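Local coordinates for globin protein (Ramazzottius varieornatus, PDB 5ZIQ) that binds heme with two axial histidines on the iron, as a hexacoordinated globin, and probably binds oxygen, though its physiological role is unknown, at residues E56-M60 and R129-C133. Sequence-based numbering, arbitrary orientation.
Sequences EHPDM and RMEKC. With HEM (protoporphyrin IX containing Fe), chain E.
Residues 56-60 leave helix 42-56: Glu56 ends it, His57 departs from helical phi/psi (-145°/81°), and Pro58 to Met60 regain helical angles in a turn with Met60 N hydrogen-bonded to His57 O (2.9 Å). Residues 129-133 lie on helix 127-142; in globin terms the B/C corner packs on helix G. The CA atoms of His57 and Arg129 come nearest, 8.4 Å apart. Arg129 (chi1 m, then chi2 and chi3 t) extends from the helix to the turn and lays its guanidinium flat on the His57 ring, centres 3.6 Å apart and planes at 10°, with its CD in CH-pi contact 3.8 Å from the ring centroid. Its NH2 reaches Asp59 OD1 in a long salt bridge (3.8 Å) and lies 3.5 Å from Met60 CE. A water donates to Arg129 O (2.9 Å) and Glu56 OE1 (2.8 Å). Met130 turns to the heme, CB 3.6 Å from HEM CMC, and Met60 SD lies 4.0 Å from HEM CMB, both lining the heme pocket. Lys132 CB lies 3.6 Å from Glu56 OE1, and Cys133 SG sits deeper, against Leu53. Outside the pocket, stacking, CH-pi packing and a long salt bridge join turn to helix without direct hydrogen bonds; one water links Glu56 to the helix backbone.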
loop_
_atom_site.group_PDB
_atom_site.type_symbol
_atom_site.label_atom_id
_atom_site.label_comp_id
_atom_site.label_asym_id
_atom_site.label_seq_id
_atom_site.Cartn_x
_atom_site.Cartn_y
_atom_site.Cartn_z
ATOM N N GLU A 56 10.861 -1.932 10.432
ATOM C CA GLU A 56 11.884 -2.111 9.408
ATOM C C GLU A 56 12.768 -0.883 9.252
ATOM O O GLU A 56 13.962 -1.003 8.950
ATOM C CB GLU A 56 11.232 -2.507 8.093
ATOM C CG GLU A 56 10.395 -3.769 8.269
ATOM C CD GLU A 56 10.138 -4.534 6.993
ATOM O OE1 GLU A 56 10.076 -3.923 5.905
ATOM O OE2 GLU A 56 9.976 -5.763 7.086
ATOM N N HIS A 57 12.182 0.286 9.481
ATOM C CA HIS A 57 12.862 1.560 9.282
ATOM C C HIS A 57 12.379 2.548 10.345
ATOM O O HIS A 57 11.519 3.377 10.059
ATOM C CB HIS A 57 12.608 2.091 7.863
ATOM C CG HIS A 57 13.193 1.234 6.781
ATOM N ND1 HIS A 57 14.534 1.266 6.447
ATOM C CD2 HIS A 57 12.623 0.309 5.969
ATOM C CE1 HIS A 57 14.760 0.402 5.471
ATOM N NE2 HIS A 57 13.617 -0.186 5.161
ATOM N N PRO A 58 12.931 2.465 11.581
ATOM C CA PRO A 58 12.479 3.352 12.674
ATOM C C PRO A 58 12.477 4.854 12.358
ATOM O O PRO A 58 11.600 5.564 12.843
ATOM C CB PRO A 58 13.444 3.012 13.817
ATOM C CG PRO A 58 13.756 1.575 13.574
ATOM C CD PRO A 58 13.912 1.479 12.077
ATOM N N ASP A 59 13.408 5.328 11.520
ATOM C CA ASP A 59 13.434 6.751 11.132
ATOM C C ASP A 59 12.206 7.210 10.320
ATOM O O ASP A 59 11.946 8.416 10.220
ATOM C CB ASP A 59 14.762 7.125 10.429
ATOM C CG ASP A 59 14.951 6.452 9.058
ATOM O OD1 ASP A 59 14.279 5.451 8.719
ATOM O OD2 ASP A 59 15.816 6.939 8.302
ATOM N N MET A 60 11.441 6.250 9.781
ATOM C CA MET A 60 10.216 6.567 9.045
ATOM C C MET A 60 9.128 7.096 9.980
ATOM O O MET A 60 8.323 7.933 9.578
ATOM C CB MET A 60 9.718 5.373 8.205
ATOM C CG MET A 60 10.631 4.952 7.037
ATOM S SD MET A 60 10.948 6.158 5.716
ATOM C CE MET A 60 12.282 7.137 6.406
ATOM N N ARG A 129 9.696 0.987 0.255
ATOM C CA ARG A 129 9.649 0.470 1.628
ATOM C C ARG A 129 8.238 0.069 2.042
ATOM O O ARG A 129 8.056 -0.826 2.854
ATOM C CB ARG A 129 10.213 1.504 2.610
ATOM C CG ARG A 129 11.702 1.761 2.417
ATOM C CD ARG A 129 12.219 2.844 3.351
ATOM N NE ARG A 129 13.680 2.887 3.301
ATOM C CZ ARG A 129 14.443 3.587 4.138
ATOM N NH1 ARG A 129 15.768 3.533 4.025
ATOM N NH2 ARG A 129 13.895 4.323 5.102
ATOM N N MET A 130 7.236 0.725 1.476
ATOM C CA MET A 130 5.864 0.393 1.809
ATOM C C MET A 130 5.471 -0.957 1.214
ATOM O O MET A 130 4.594 -1.623 1.760
ATOM C CB MET A 130 4.918 1.496 1.337
ATOM C CG MET A 130 3.510 1.431 1.933
ATOM S SD MET A 130 3.440 1.554 3.723
ATOM C CE MET A 130 3.887 3.265 4.000
ATOM N N GLU A 131 6.120 -1.365 0.116
ATOM C CA GLU A 131 5.832 -2.671 -0.531
ATOM C C GLU A 131 5.951 -3.860 0.405
ATOM O O GLU A 131 5.032 -4.657 0.487
ATOM C CB GLU A 131 6.736 -2.933 -1.746
ATOM C CG GLU A 131 6.648 -1.884 -2.824
ATOM C CD GLU A 131 7.439 -2.261 -4.055
ATOM O OE1 GLU A 131 8.008 -3.376 -4.151
ATOM O OE2 GLU A 131 7.500 -1.422 -4.940
ATOM N N LYS A 132 7.088 -3.970 1.105
ATOM C CA LYS A 132 7.323 -5.057 2.060
ATOM C C LYS A 132 6.279 -5.027 3.159
ATOM O O LYS A 132 5.894 -6.062 3.654
ATOM C CB LYS A 132 8.728 -4.970 2.699
ATOM C CG LYS A 132 9.845 -5.671 1.924
ATOM C CD LYS A 132 11.237 -5.277 2.415
ATOM C CE LYS A 132 11.800 -6.268 3.426
ATOM N NZ LYS A 132 13.272 -6.317 3.387
ATOM N N CYS A 133 5.836 -3.831 3.531
ATOM C CA CYS A 133 4.831 -3.670 4.593
ATOM C C CYS A 133 3.463 -4.156 4.156
ATOM O O CYS A 133 2.784 -4.841 4.921
ATOM C CB CYS A 133 4.767 -2.228 5.072
ATOM S SG CYS A 133 6.349 -1.686 5.733
HETATM C CHA HEM E . 0.657 11.155 3.087
HETATM C CHB HEM E . 4.615 8.989 4.814
HETATM C CHC HEM E . 4.367 5.908 1.008
HETATM C CHD HEM E . -0.317 7.097 0.618
HETATM C C1A HEM E . 1.777 10.886 3.835
HETATM C C2A HEM E . 2.303 11.730 4.845
HETATM C C3A HEM E . 3.420 11.125 5.335
HETATM C C4A HEM E . 3.591 9.902 4.644
HETATM C CMA HEM E . 4.302 11.648 6.438
HETATM C CAA HEM E . 1.715 13.054 5.280
HETATM C CBA HEM E . 1.284 13.017 6.752
HETATM C CGA HEM E . 0.097 12.110 6.928
HETATM O O1A HEM E . -0.887 12.212 6.162
HETATM O O2A HEM E . 0.091 11.251 7.832
HETATM C C1B HEM E . 4.927 7.984 3.881
HETATM C C2B HEM E . 6.125 7.226 3.900
HETATM C C3B HEM E . 6.085 6.359 2.844
HETATM C C4B HEM E . 4.793 6.587 2.159
HETATM C CMB HEM E . 7.246 7.378 4.902
HETATM C CAB HEM E . 7.104 5.374 2.455
HETATM C CBB HEM E . 7.662 4.604 3.388
HETATM C C1C HEM E . 3.037 5.877 0.616
HETATM C C2C HEM E . 2.420 4.915 -0.188
HETATM C C3C HEM E . 1.071 5.252 -0.274
HETATM C C4C HEM E . 0.873 6.431 0.481
HETATM C CMC HEM E . 3.094 3.733 -0.833
HETATM C CAC HEM E . -0.011 4.551 -0.987
HETATM C CBC HEM E . 0.220 3.553 -1.815
HETATM C C1D HEM E . -0.373 8.348 1.230
HETATM C C2D HEM E . -1.585 9.181 1.137
HETATM C C3D HEM E . -1.316 10.309 1.822
HETATM C C4D HEM E . 0.062 10.163 2.325
HETATM C CMD HEM E . -2.864 8.823 0.410
HETATM C CAD HEM E . -2.247 11.490 2.024
HETATM C CBD HEM E . -1.842 12.586 1.046
HETATM C CGD HEM E . -2.724 13.802 1.188
HETATM O O1D HEM E . -3.810 13.710 1.797
HETATM O O2D HEM E . -2.369 14.901 0.693
HETATM N NA HEM E . 2.594 9.791 3.698
HETATM N NB HEM E . 4.207 7.578 2.834
HETATM N NC HEM E . 2.087 6.788 0.993
HETATM N ND HEM E . 0.584 8.974 1.950
HETATM FE FE HEM E . 2.327 8.319 2.367
HETATM O O HOH W 1 10.121 -1.401 4.739
#